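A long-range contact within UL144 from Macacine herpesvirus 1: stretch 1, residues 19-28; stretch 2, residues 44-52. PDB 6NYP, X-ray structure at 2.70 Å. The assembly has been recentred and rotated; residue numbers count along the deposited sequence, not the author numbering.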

ATOM      1  N   LYS F  19       2.877  -3.132   4.017  1.00 81.54           N
ATOM      2  CA  LYS F  19       2.244  -3.214   5.362  1.00 83.97           C
ATOM      3  C   LYS F  19       3.047  -4.196   6.231  1.00 83.67           C
ATOM      4  O   LYS F  19       3.849  -4.966   5.670  1.00 79.50           O
ATOM      5  N   GLN F  20       2.809  -4.179   7.542  1.00 88.54           N
ATOM      6  CA  GLN F  20       3.701  -4.741   8.596  1.00 91.03           C
ATOM      7  C   GLN F  20       4.117  -6.189   8.301  1.00 89.41           C
ATOM      8  O   GLN F  20       5.337  -6.470   8.355  1.00 89.50           O
ATOM      9  N   GLY F  21       3.164  -7.077   8.005  1.00 83.76           N
ATOM     10  CA  GLY F  21       3.427  -8.528   7.893  1.00 84.83           C
ATOM     11  C   GLY F  21       3.932  -8.960   6.528  1.00 78.01           C
ATOM     12  O   GLY F  21       3.881 -10.162   6.253  1.00 77.22           O
ATOM     13  N   TYR F  22       4.420  -8.027   5.709  1.00 74.43           N
ATOM     14  CA  TYR F  22       4.700  -8.243   4.266  1.00 74.59           C
ATOM     15  C   TYR F  22       6.144  -7.854   3.935  1.00 74.98           C
ATOM     16  O   TYR F  22       6.672  -6.913   4.558  1.00 71.60           O
ATOM     17  N   ARG F  23       6.751  -8.576   2.986  1.00 74.37           N
ATOM     18  CA  ARG F  23       8.077  -8.268   2.387  1.00 74.86           C
ATOM     19  C   ARG F  23       7.863  -7.863   0.921  1.00 72.71           C
ATOM     20  O   ARG F  23       6.844  -8.318   0.318  1.00 68.48           O
ATOM     21  N   VAL F  24       8.787  -7.067   0.369  1.00 66.36           N
ATOM     22  CA  VAL F  24       8.775  -6.628  -1.058  1.00 68.86           C
ATOM     23  C   VAL F  24       9.105  -7.838  -1.946  1.00 69.17           C
ATOM     24  O   VAL F  24      10.206  -8.407  -1.794  1.00 72.93           O
ATOM     25  N   THR F  25       8.164  -8.221  -2.813  1.00 71.71           N
ATOM     26  CA  THR F  25       8.242  -9.345  -3.787  1.00 68.93           C
ATOM     27  C   THR F  25       8.466  -8.784  -5.201  1.00 69.39           C
ATOM     28  O   THR F  25       8.855  -9.562  -6.085  1.00 68.07           O
ATOM     29  N   GLY F  26       8.184  -7.495  -5.410  1.00 66.81           N
ATOM     30  CA  GLY F  26       8.415  -6.779  -6.676  1.00 67.21           C
ATOM     31  C   GLY F  26       8.650  -5.302  -6.429  1.00 68.45           C
ATOM     32  O   GLY F  26       7.833  -4.680  -5.708  1.00 70.86           O
ATOM     33  N   GLN F  27       9.727  -4.757  -6.995  1.00 70.51           N
ATOM     34  CA  GLN F  27      10.105  -3.325  -6.851  1.00 76.26           C
ATOM     35  C   GLN F  27       9.131  -2.485  -7.682  1.00 73.91           C
ATOM     36  O   GLN F  27       8.705  -2.974  -8.752  1.00 75.60           O
ATOM     37  N   CYS F  28       8.801  -1.275  -7.223  1.00 72.28           N
ATOM     38  CA  CYS F  28       7.995  -0.297  -7.997  1.00 74.28           C
ATOM     39  C   CYS F  28       8.875   0.302  -9.100  1.00 72.74           C
ATOM     40  O   CYS F  28      10.103   0.141  -9.032  1.00 78.16           O
ATOM     41  N   TYR F  44       9.249 -13.449  10.668  1.00 82.64           N
ATOM     42  CA  TYR F  44       9.166 -11.973  10.807  1.00 78.65           C
ATOM     43  C   TYR F  44       9.899 -11.319   9.632  1.00 79.08           C
ATOM     44  O   TYR F  44      10.897 -11.874   9.138  1.00 79.28           O
ATOM     45  N   VAL F  45       9.399 -10.160   9.207  1.00 79.28           N
ATOM     46  CA  VAL F  45      10.005  -9.321   8.134  1.00 77.70           C
ATOM     47  C   VAL F  45      11.356  -8.821   8.657  1.00 77.73           C
ATOM     48  O   VAL F  45      11.367  -8.010   9.596  1.00 74.77           O
ATOM     49  N   SER F  46      12.447  -9.296   8.053  1.00 86.03           N
ATOM     50  CA  SER F  46      13.849  -9.137   8.518  1.00 96.08           C
ATOM     51  C   SER F  46      14.494  -7.902   7.878  1.00 95.27           C
ATOM     52  O   SER F  46      14.848  -6.969   8.615  1.00101.13           O
ATOM     53  N   GLY F  47      14.636  -7.899   6.552  1.00 93.91           N
ATOM     54  CA  GLY F  47      14.967  -6.697   5.765  1.00 93.58           C
ATOM     55  C   GLY F  47      13.720  -6.169   5.085  1.00 88.76           C
ATOM     56  O   GLY F  47      12.621  -6.375   5.626  1.00 91.58           O
ATOM     57  N   LEU F  48      13.876  -5.526   3.929  1.00 81.53           N
ATOM     58  CA  LEU F  48      12.740  -5.158   3.041  1.00 81.03           C
ATOM     59  C   LEU F  48      12.168  -6.435   2.415  1.00 80.49           C
ATOM     60  O   LEU F  48      10.940  -6.497   2.201  1.00 79.14           O
ATOM     61  N   TYR F  49      13.023  -7.433   2.161  1.00 82.17           N
ATOM     62  CA  TYR F  49      12.804  -8.510   1.156  1.00 82.15           C
ATOM     63  C   TYR F  49      12.771  -9.917   1.786  1.00 86.28           C
ATOM     64  O   TYR F  49      12.382 -10.859   1.060  1.00 86.74           O
ATOM     65  N   GLN F  50      13.184 -10.090   3.050  1.00 87.81           N
ATOM     66  CA  GLN F  50      13.384 -11.429   3.679  1.00 93.13           C
ATOM     67  C   GLN F  50      12.360 -11.662   4.802  1.00 86.43           C
ATOM     68  O   GLN F  50      12.149 -10.741   5.604  1.00 84.60           O
ATOM     69  N   CYS F  51      11.776 -12.862   4.860  1.00 84.95           N
ATOM     70  CA  CYS F  51      11.115 -13.434   6.067  1.00 88.30           C
ATOM     71  C   CYS F  51      12.109 -14.355   6.787  1.00 87.46           C
ATOM     72  O   CYS F  51      12.492 -15.383   6.188  1.00 85.69           O
ATOM     73  N   THR F  52      12.521 -14.001   8.006  1.00 86.64           N
ATOM     74  CA  THR F  52      13.432 -14.810   8.860  1.00 88.87           C
ATOM     75  C   THR F  52      12.602 -15.585   9.892  1.00 90.95           C
ATOM     76  O   THR F  52      11.666 -14.993  10.474  1.00 91.19           O
TER

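A single backbone hydrogen bond ties these two stretches together, and side chains packed against backbone and against each other surround it. Val24 N donates to Leu48 O at 2.9 Å, nearly straight at 168°, and the same Leu48 O lies 3.4 Å from Arg23 CA, in a CA-H...O contact.

Around this point the side chains divide into three patches. Val45 (chi1 t) points toward stretch 1, and its CG2 lies 3.4 Å from both Gln20 O and Tyr22 O; a compact branched residue fits well against the backbone of the Lys19–Tyr22 type I turn. Arg23 also points toward its partner. With chi1 p and chi3 t, its long aliphatic stem runs along stretch 2: Arg23 CG is 3.6 Å from Tyr49 O, and Arg23 CD is 3.3 Å from Cys51 SG, which also sits at the edge of the guanidinium. Cys51 (chi1 m) is bonded covalently elsewhere in the structure.

Tyr49, chi1 m, has its CA-to-CB bond away overall, though CB touches stretch 1, and the end of the side chain comes nearer. Val24 (chi1 t) places CG1 3.6 Å from Tyr49 CE1, an apolar contact, while Val24 O meets the ring edge 3.5 Å from Tyr49 CD1. A tyrosine suits this border because its ring carbons can pack against Val24 while its hydroxyl reaches further along stretch 1: Tyr49 OH lies 3.4 Å from Gln27 OE1, brought near by an m, t side chain.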

ATOM      1  CB  LYS F  19       0.767  -3.604   5.249  1.00 87.57           C
ATOM      2  CG  LYS F  19      -0.117  -2.584   4.546  1.00 96.49           C
ATOM      3  CD  LYS F  19      -1.595  -2.922   4.596  1.00105.30           C
ATOM      4  CE  LYS F  19      -2.490  -1.751   4.239  1.00106.59           C
ATOM      5  NZ  LYS F  19      -2.458  -1.422   2.793  1.00103.10           N
ATOM      6  CB  GLN F  20       3.007  -4.637   9.954  1.00 95.73           C
ATOM      7  CG  GLN F  20       2.933  -3.208  10.471  1.00 97.53           C
ATOM      8  CD  GLN F  20       2.956  -3.169  11.977  1.00103.67           C
ATOM      9  OE1 GLN F  20       2.134  -3.799  12.639  1.00109.87           O
ATOM     10  NE2 GLN F  20       3.926  -2.449  12.516  1.00103.79           N
ATOM     11  CB  TYR F  22       3.727  -7.424   3.422  1.00 71.93           C
ATOM     12  CG  TYR F  22       2.279  -7.824   3.531  1.00 69.11           C
ATOM     13  CD1 TYR F  22       1.500  -7.436   4.608  1.00 71.42           C
ATOM     14  CD2 TYR F  22       1.672  -8.544   2.515  1.00 71.44           C
ATOM     15  CE1 TYR F  22       0.156  -7.766   4.685  1.00 72.97           C
ATOM     16  CE2 TYR F  22       0.336  -8.906   2.590  1.00 72.63           C
ATOM     17  CZ  TYR F  22      -0.426  -8.516   3.677  1.00 72.71           C
ATOM     18  OH  TYR F  22      -1.739  -8.878   3.742  1.00 78.94           O
ATOM     19  CB  ARG F  23       9.003  -9.487   2.476  1.00 78.51           C
ATOM     20  CG  ARG F  23       8.780 -10.491   1.353  1.00 79.12           C
ATOM     21  CD  ARG F  23       8.885 -11.959   1.689  1.00 79.02           C
ATOM     22  NE  ARG F  23       8.690 -12.734   0.469  1.00 84.93           N
ATOM     23  CZ  ARG F  23       8.650 -14.061   0.386  1.00 85.19           C
ATOM     24  NH1 ARG F  23       8.814 -14.807   1.466  1.00 91.07           N
ATOM     25  NH2 ARG F  23       8.453 -14.642  -0.787  1.00 80.50           N
ATOM     26  CB  VAL F  24       9.760  -5.467  -1.299  1.00 70.12           C
ATOM     27  CG1 VAL F  24       9.905  -5.122  -2.778  1.00 69.17           C
ATOM     28  CG2 VAL F  24       9.395  -4.230  -0.495  1.00 67.91           C
ATOM     29  CB  THR F  25       6.965 -10.192  -3.680  1.00 67.80           C
ATOM     30  OG1 THR F  25       7.167 -11.044  -2.557  1.00 71.48           O
ATOM     31  CG2 THR F  25       6.635 -11.018  -4.904  1.00 74.21           C
ATOM     32  CB  GLN F  27      11.534  -3.071  -7.343  1.00 83.58           C
ATOM     33  CG  GLN F  27      12.565  -4.116  -6.938  1.00 91.30           C
ATOM     34  CD  GLN F  27      13.946  -3.519  -6.815  1.00102.07           C
ATOM     35  OE1 GLN F  27      14.678  -3.799  -5.868  1.00108.52           O
ATOM     36  NE2 GLN F  27      14.302  -2.662  -7.761  1.00100.74           N
ATOM     37  CB  CYS F  28       7.422   0.797  -7.100  1.00 73.26           C
ATOM     38  SG  CYS F  28       8.502   2.241  -6.893  1.00 68.56           S
ATOM     39  CB  TYR F  44       9.721 -11.529  12.162  1.00 78.25           C
ATOM     40  CG  TYR F  44      11.220 -11.634  12.309  1.00 79.86           C
ATOM     41  CD1 TYR F  44      11.820 -12.793  12.783  1.00 78.12           C
ATOM     42  CD2 TYR F  44      12.043 -10.564  11.988  1.00 78.86           C
ATOM     43  CE1 TYR F  44      13.198 -12.890  12.918  1.00 77.67           C
ATOM     44  CE2 TYR F  44      13.421 -10.645  12.116  1.00 81.70           C
ATOM     45  CZ  TYR F  44      14.002 -11.817  12.569  1.00 81.47           C
ATOM     46  OH  TYR F  44      15.359 -11.899  12.710  1.00 78.12           O
ATOM     47  CB  VAL F  45       9.084  -8.158   7.721  1.00 79.30           C
ATOM     48  CG1 VAL F  45       9.731  -7.289   6.653  1.00 83.34           C
ATOM     49  CG2 VAL F  45       7.724  -8.648   7.254  1.00 76.04           C
ATOM     50  CB  SER F  46      14.630 -10.394   8.238  1.00103.40           C
ATOM     51  OG  SER F  46      15.985 -10.261   8.646  1.00110.62           O
ATOM     52  CB  LEU F  48      13.223  -4.177   1.971  1.00 76.88           C
ATOM     53  CG  LEU F  48      13.620  -2.791   2.485  1.00 78.42           C
ATOM     54  CD1 LEU F  48      14.405  -2.019   1.435  1.00 81.61           C
ATOM     55  CD2 LEU F  48      12.403  -1.990   2.932  1.00 78.33           C
ATOM     56  CB  TYR F  49      13.914  -8.461   0.099  1.00 75.16           C
ATOM     57  CG  TYR F  49      14.136  -7.128  -0.575  1.00 69.63           C
ATOM     58  CD1 TYR F  49      13.285  -6.677  -1.571  1.00 68.18           C
ATOM     59  CD2 TYR F  49      15.219  -6.328  -0.240  1.00 66.87           C
ATOM     60  CE1 TYR F  49      13.482  -5.452  -2.191  1.00 69.14           C
ATOM     61  CE2 TYR F  49      15.450  -5.116  -0.872  1.00 67.14           C
ATOM     62  CZ  TYR F  49      14.571  -4.669  -1.843  1.00 68.68           C
ATOM     63  OH  TYR F  49      14.779  -3.463  -2.449  1.00 72.47           O
ATOM     64  CB  GLN F  50      14.810 -11.563   4.232  1.00 97.33           C
ATOM     65  CG  GLN F  50      15.796 -12.311   3.332  1.00103.65           C
ATOM     66  CD  GLN F  50      16.496 -11.447   2.308  1.00102.94           C
ATOM     67  OE1 GLN F  50      16.708 -10.247   2.486  1.00106.94           O
ATOM     68  NE2 GLN F  50      16.887 -12.077   1.216  1.00 90.10           N
ATOM     69  CB  CYS F  51       9.874 -14.257   5.728  1.00 90.51           C
ATOM     70  SG  CYS F  51       8.655 -13.398   4.702  1.00 97.64           S
ATOM     71  CB  THR F  52      14.496 -13.920   9.510  1.00 88.36           C
ATOM     72  OG1 THR F  52      15.218 -13.287   8.452  1.00 91.31           O
ATOM     73  CG2 THR F  52      15.448 -14.678  10.408  1.00 88.66           C
TER